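Local coordinates for helix-turn-helix domain-containing protein (Shewanella amazonensis SB2B, PDB 3KE2) that is of unknown function but, as a winged helix-turn-helix family member that forms a two-chain assembly, probably binds DNA, at residues A[23-28]-A[51-56]; A[27-32]-A[76-81]. All coordinates share one frame; numbering follows the deposited sequence.

Overall arrangement
Both contacts start from helix 14-31. In interaction 1 this helix meets helix 47-55, and in interaction 2, nearer its C-terminal end, it meets strand 77-82, which pairs antiparallel with strand 63-67. Along the chain the partners follow in the order helix 47-55, then strand 77-82. The centres of the two contacts lie about 10 Å apart, and the segments share His27 and Leu28. Ile54 joins them directly: its CD1 packs 3.4 Å from Met29 CE and 3.6 Å from Tyr78 CZ. Helix 14-31 thus packs on both helix 47-55 and the two-stranded hairpin, probably the wing, consistent with a winged helix-turn-helix domain.

Interaction 1 (A[23-28]-A[51-56]); sequences LYLAHL and QDAIAS
Leu25 reaches across from helix 14-31 and rests the end of its side chain on Ala53 of helix 47-55. A single branch does the work: Leu25 CD1 lies 3.7 Å from Ala53 CB, whereas Leu25 CD2 stays 6.1 Å from that same methyl. With CG set anti to the carbonyl carbon and CD1 continuing the line from CA through CB (chi2 -177°), the leucine is stretched to full reach, which lets one methyl span the gap between the helices. Ala53 directs its CB at the incoming leucine, so the two meet methyl to methyl. Ile54 takes a looser part. Its CB does not point straight at the other helix, but CG1 swings nearer and comes to 4.5 Å from Leu25 CD1, flanking the same methyl that Ala53 receives. The contact is small, apolar and buried, consistent with the helical core of a winged helix-turn-helix domain, and the nearest backbones, at Leu25 and Ile54, keep 8.0 Å between their CA atoms. Where helix 47-55 ends, the Ser56 hydroxyl turns back to donate to Ala53 O over 2.9 Å, tilted out of the carbonyl plane; Ser56 N approaches that oxygen from the same face, so two donors from one residue grip it. Ser56 OG also hydrogen-bonds Lys22 NZ, a polar tie between helix 14-31 and the C-terminal end of helix 47-55. Phe57, just beyond Ser56, packs on Leu25 as well, while Leu36 of helix 36-43 touches Ile54; helix 88-102 lies against Tyr24 and His27 of helix 14-31.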
loop_
_atom_site.group_PDB
_atom_site.type_symbol
_atom_site.label_atom_id
_atom_site.label_comp_id
_atom_site.label_asym_id
_atom_site.label_seq_id
_atom_site.Cartn_x
_atom_site.Cartn_y
_atom_site.Cartn_z
ATOM N N LEU A 23 -2.965 -6.068 3.175
ATOM C CA LEU A 23 -1.651 -6.716 3.366
ATOM C C LEU A 23 -1.726 -7.968 4.203
ATOM O O LEU A 23 -0.967 -8.925 3.980
ATOM C CB LEU A 23 -0.621 -5.768 3.983
ATOM C CG LEU A 23 0.249 -4.919 3.066
ATOM C CD1 LEU A 23 -0.489 -4.370 1.905
ATOM C CD2 LEU A 23 0.858 -3.802 3.923
ATOM N N TYR A 24 -2.640 -7.954 5.172
ATOM C CA TYR A 24 -2.818 -9.085 6.080
ATOM C C TYR A 24 -3.408 -10.262 5.324
ATOM O O TYR A 24 -2.942 -11.416 5.474
ATOM C CB TYR A 24 -3.702 -8.713 7.273
ATOM C CG TYR A 24 -3.793 -9.816 8.291
ATOM C CD1 TYR A 24 -2.715 -10.126 9.108
ATOM C CD2 TYR A 24 -4.948 -10.540 8.452
ATOM C CE1 TYR A 24 -2.791 -11.161 10.058
ATOM C CE2 TYR A 24 -5.033 -11.565 9.386
ATOM C CZ TYR A 24 -3.951 -11.872 10.185
ATOM O OH TYR A 24 -4.063 -12.892 11.119
ATOM N N LEU A 25 -4.435 -9.991 4.521
ATOM C CA LEU A 25 -5.040 -11.064 3.732
ATOM C C LEU A 25 -3.982 -11.662 2.798
ATOM O O LEU A 25 -3.787 -12.882 2.738
ATOM C CB LEU A 25 -6.231 -10.567 2.942
ATOM C CG LEU A 25 -7.469 -10.295 3.741
ATOM C CD1 LEU A 25 -8.576 -9.873 2.804
ATOM C CD2 LEU A 25 -7.822 -11.558 4.461
ATOM N N ALA A 26 -3.263 -10.781 2.120
ATOM C CA ALA A 26 -2.250 -11.214 1.199
ATOM C C ALA A 26 -1.237 -12.094 1.911
ATOM O O ALA A 26 -0.760 -13.065 1.341
ATOM C CB ALA A 26 -1.570 -10.005 0.568
ATOM N N HIS A 27 -0.889 -11.752 3.144
ATOM C CA HIS A 27 0.070 -12.562 3.921
ATOM C C HIS A 27 -0.537 -13.938 4.201
ATOM O O HIS A 27 0.110 -14.944 3.988
ATOM C CB HIS A 27 0.470 -11.811 5.206
ATOM C CG HIS A 27 1.297 -12.599 6.176
ATOM N ND1 HIS A 27 2.679 -12.621 6.139
ATOM C CD2 HIS A 27 0.938 -13.331 7.261
ATOM C CE1 HIS A 27 3.133 -13.360 7.140
ATOM N NE2 HIS A 27 2.097 -13.800 7.839
ATOM N N LEU A 28 -1.791 -13.974 4.648
ATOM C CA LEU A 28 -2.457 -15.234 4.924
ATOM C C LEU A 28 -2.490 -16.135 3.682
ATOM O O LEU A 28 -2.109 -17.300 3.744
ATOM C CB LEU A 28 -3.868 -14.979 5.407
ATOM C CG LEU A 28 -4.027 -14.389 6.804
ATOM C CD1 LEU A 28 -5.507 -14.190 7.045
ATOM C CD2 LEU A 28 -3.396 -15.268 7.896
ATOM N N GLN A 51 -14.463 -10.299 -0.199
ATOM C CA GLN A 51 -14.550 -10.069 -1.654
ATOM C C GLN A 51 -14.088 -8.665 -2.000
ATOM O O GLN A 51 -13.324 -8.486 -2.929
ATOM C CB GLN A 51 -15.980 -10.256 -2.203
ATOM C CG GLN A 51 -16.542 -11.675 -2.220
ATOM C CD GLN A 51 -18.008 -11.749 -2.734
ATOM O OE1 GLN A 51 -18.590 -10.726 -3.103
ATOM N NE2 GLN A 51 -18.599 -12.962 -2.756
ATOM N N ASP A 52 -14.569 -7.675 -1.251
ATOM C CA ASP A 52 -14.230 -6.267 -1.501
ATOM C C ASP A 52 -12.769 -5.982 -1.253
ATOM O O ASP A 52 -12.172 -5.198 -1.973
ATOM C CB ASP A 52 -15.080 -5.287 -0.648
ATOM C CG ASP A 52 -16.578 -5.268 -1.029
ATOM O OD1 ASP A 52 -17.069 -6.130 -1.791
ATOM O OD2 ASP A 52 -17.284 -4.377 -0.523
ATOM N N ALA A 53 -12.189 -6.580 -0.223
ATOM C CA ALA A 53 -10.766 -6.338 0.057
ATOM C C ALA A 53 -9.951 -6.920 -1.078
ATOM O O ALA A 53 -9.112 -6.241 -1.673
ATOM C CB ALA A 53 -10.358 -6.944 1.358
ATOM N N ILE A 54 -10.244 -8.174 -1.403
ATOM C CA ILE A 54 -9.565 -8.880 -2.487
ATOM C C ILE A 54 -9.789 -8.143 -3.797
ATOM O O ILE A 54 -8.864 -7.981 -4.602
ATOM C CB ILE A 54 -10.047 -10.320 -2.589
ATOM C CG1 ILE A 54 -9.566 -11.096 -1.368
ATOM C CG2 ILE A 54 -9.514 -10.970 -3.821
ATOM C CD1 ILE A 54 -10.175 -12.484 -1.245
ATOM N N ALA A 55 -11.000 -7.650 -3.996
ATOM C CA ALA A 55 -11.298 -6.921 -5.215
ATOM C C ALA A 55 -10.383 -5.730 -5.377
ATOM O O ALA A 55 -10.050 -5.382 -6.492
ATOM C CB ALA A 55 -12.767 -6.460 -5.244
ATOM N N SER A 56 -9.960 -5.114 -4.279
ATOM C CA SER A 56 -9.118 -3.922 -4.370
ATOM C C SER A 56 -7.584 -4.165 -4.266
ATOM O O SER A 56 -6.822 -3.218 -4.172
ATOM C CB SER A 56 -9.584 -2.878 -3.323
ATOM O OG SER A 56 -9.426 -3.381 -2.001
#

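Interaction 2 (A[27-32]-A[76-81]); sequences HLMDDA and GYYRIR
Met29 and Tyr78 mark where the last turn of helix 14-31 passes over strand 77-82. The axes of 27-31 and 77-80 run nearly at right angles (102°) and approach to 7.5 Å. Two residue pairs set the register, Met29 with Tyr78 and Asp30 with Ile80, the CA atoms of the first pair being 6.3 Å apart. Met29, a selenomethionine in this crystal, sends an extended side chain alongside that of Tyr78, both pointing the same way. Its selenium packs on the base of the tyrosine, with Met29 SE 4.0 Å from Tyr78 CB, and also makes an oblique Met-aromatic contact, standing 39° off the normal of the ring. The selenium also meets Ile80, whose CD1 is 4.4 Å from Met29 SE, so one buried chain bridges two strand residues directed at the helix. This strand is one arm of the antiparallel hairpin, with 63-67, that would form the wing of the winged helix-turn-helix fold; Tyr78 also sets its ring edge-to-face with Phe66 of the neighbouring arm. At the exposed margin Asp30 lies across Ile80 at about a right angle. Its CG stands opposite the backbone N (chi1 -153°), and this swing brings the carboxylate to the strand, with Asp30 OD1 4.0 Å from Ile80 CG1, a van der Waals contact. A water lies between the end of the helix and the strand, hydrogen-bonding Ala32 O at 3.0 Å and Tyr78 O at 2.6 Å, though its two protons cannot serve every acceptor near it at once. Leu39 of helix 36-43 and Phe57, from the loop after helix 47-55, also pack on Met29.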
loop_
_atom_site.group_PDB
_atom_site.type_symbol
_atom_site.label_atom_id
_atom_site.label_comp_id
_atom_site.label_asym_id
_atom_site.label_seq_id
_atom_site.Cartn_x
_atom_site.Cartn_y
_atom_site.Cartn_z
ATOM N N HIS A 27 -0.889 -11.752 3.144
ATOM C CA HIS A 27 0.070 -12.562 3.921
ATOM C C HIS A 27 -0.537 -13.938 4.201
ATOM O O HIS A 27 0.110 -14.944 3.988
ATOM C CB HIS A 27 0.470 -11.811 5.206
ATOM C CG HIS A 27 1.297 -12.599 6.176
ATOM N ND1 HIS A 27 2.679 -12.621 6.139
ATOM C CD2 HIS A 27 0.938 -13.331 7.261
ATOM C CE1 HIS A 27 3.133 -13.360 7.140
ATOM N NE2 HIS A 27 2.097 -13.800 7.839
ATOM N N LEU A 28 -1.791 -13.974 4.648
ATOM C CA LEU A 28 -2.457 -15.234 4.924
ATOM C C LEU A 28 -2.490 -16.135 3.682
ATOM O O LEU A 28 -2.109 -17.300 3.744
ATOM C CB LEU A 28 -3.868 -14.979 5.407
ATOM C CG LEU A 28 -4.027 -14.389 6.804
ATOM C CD1 LEU A 28 -5.507 -14.190 7.045
ATOM C CD2 LEU A 28 -3.396 -15.268 7.896
HETATM N N MSE A 29 -2.902 -15.556 2.555
HETATM C CA MSE A 29 -3.004 -16.257 1.278
HETATM C C MSE A 29 -1.684 -16.772 0.774
HETATM O O MSE A 29 -1.624 -17.776 0.079
HETATM C CB MSE A 29 -3.563 -15.309 0.231
HETATM C CG MSE A 29 -4.954 -14.890 0.509
HETATM SE SE MSE A 29 -5.501 -13.541 -0.721
HETATM C CE MSE A 29 -7.155 -13.192 0.038
ATOM N N ASP A 30 -0.617 -16.101 1.147
ATOM C CA ASP A 30 0.690 -16.473 0.678
ATOM C C ASP A 30 1.291 -17.618 1.488
ATOM O O ASP A 30 2.112 -18.359 0.966
ATOM C CB ASP A 30 1.613 -15.243 0.752
ATOM C CG ASP A 30 2.756 -15.280 -0.268
ATOM O OD1 ASP A 30 2.505 -15.602 -1.454
ATOM O OD2 ASP A 30 3.890 -14.904 0.108
ATOM N N ASP A 31 0.905 -17.779 2.753
ATOM C CA ASP A 31 1.499 -18.846 3.601
ATOM C C ASP A 31 0.687 -20.160 3.648
ATOM O O ASP A 31 1.195 -21.167 4.126
ATOM C CB ASP A 31 1.765 -18.325 5.037
ATOM C CG ASP A 31 2.704 -17.038 5.076
ATOM O OD1 ASP A 31 2.973 -16.365 4.023
ATOM O OD2 ASP A 31 3.159 -16.687 6.200
ATOM N N ALA A 32 -0.547 -20.132 3.149
ATOM C CA ALA A 32 -1.445 -21.291 3.106
ATOM C C ALA A 32 -2.499 -21.149 1.978
ATOM O O ALA A 32 -2.790 -20.046 1.522
ATOM C CB ALA A 32 -2.137 -21.480 4.447
ATOM N N GLY A 76 -11.311 -23.959 -5.307
ATOM C CA GLY A 76 -10.054 -23.328 -5.629
ATOM C C GLY A 76 -9.426 -22.647 -4.437
ATOM O O GLY A 76 -9.951 -22.695 -3.331
ATOM N N TYR A 77 -8.303 -21.996 -4.676
ATOM C CA TYR A 77 -7.626 -21.260 -3.638
ATOM C C TYR A 77 -6.976 -20.035 -4.255
ATOM O O TYR A 77 -6.681 -20.013 -5.429
ATOM C CB TYR A 77 -6.600 -22.139 -2.936
ATOM C CG TYR A 77 -5.458 -22.601 -3.804
ATOM C CD1 TYR A 77 -5.540 -23.785 -4.544
ATOM C CD2 TYR A 77 -4.288 -21.863 -3.875
ATOM C CE1 TYR A 77 -4.473 -24.202 -5.357
ATOM C CE2 TYR A 77 -3.223 -22.269 -4.667
ATOM C CZ TYR A 77 -3.317 -23.438 -5.400
ATOM O OH TYR A 77 -2.236 -23.816 -6.161
ATOM N N TYR A 78 -6.805 -18.996 -3.470
ATOM C CA TYR A 78 -6.186 -17.795 -3.963
ATOM C C TYR A 78 -4.668 -17.907 -3.943
ATOM O O TYR A 78 -4.089 -18.561 -3.091
ATOM C CB TYR A 78 -6.606 -16.599 -3.112
ATOM C CG TYR A 78 -8.065 -16.184 -3.224
ATOM C CD1 TYR A 78 -8.489 -15.340 -4.245
ATOM C CD2 TYR A 78 -9.018 -16.591 -2.278
ATOM C CE1 TYR A 78 -9.818 -14.927 -4.332
ATOM C CE2 TYR A 78 -10.377 -16.183 -2.371
ATOM C CZ TYR A 78 -10.755 -15.349 -3.400
ATOM O OH TYR A 78 -12.073 -14.930 -3.526
ATOM N N ARG A 79 -4.037 -17.267 -4.908
ATOM C CA ARG A 79 -2.595 -17.208 -5.001
ATOM C C ARG A 79 -2.166 -15.812 -5.421
ATOM O O ARG A 79 -2.818 -15.190 -6.266
ATOM C CB ARG A 79 -2.050 -18.203 -6.007
ATOM C CG ARG A 79 -0.547 -18.080 -6.208
ATOM C CD ARG A 79 0.015 -19.312 -6.860
ATOM N NE ARG A 79 -0.622 -19.525 -8.145
ATOM C CZ ARG A 79 -0.719 -20.703 -8.774
ATOM N NH1 ARG A 79 -0.270 -21.845 -8.243
ATOM N NH2 ARG A 79 -1.329 -20.738 -9.939
ATOM N N ILE A 80 -1.060 -15.336 -4.856
ATOM C CA ILE A 80 -0.528 -14.041 -5.191
ATOM C C ILE A 80 0.344 -14.218 -6.417
ATOM O O ILE A 80 1.364 -14.922 -6.353
ATOM C CB ILE A 80 0.303 -13.473 -4.026
ATOM C CG1 ILE A 80 -0.557 -13.399 -2.751
ATOM C CG2 ILE A 80 0.869 -12.127 -4.375
ATOM C CD1 ILE A 80 -1.799 -12.637 -2.898
ATOM N N ARG A 81 -0.073 -13.619 -7.544
ATOM C CA ARG A 81 0.696 -13.694 -8.800
ATOM C C ARG A 81 1.926 -12.837 -8.639
ATOM O O ARG A 81 3.023 -13.240 -9.009
ATOM C CB ARG A 81 -0.114 -13.231 -10.016
ATOM C CG ARG A 81 0.706 -13.185 -11.333
ATOM C CD ARG A 81 -0.116 -12.720 -12.554
ATOM N NE ARG A 81 0.713 -12.614 -13.761
ATOM C CZ ARG A 81 0.858 -13.577 -14.665
ATOM N NH1 ARG A 81 0.219 -14.726 -14.521
ATOM N NH2 ARG A 81 1.638 -13.386 -15.713
HETATM O O HOH W 1 -4.508 -18.703 -0.501
#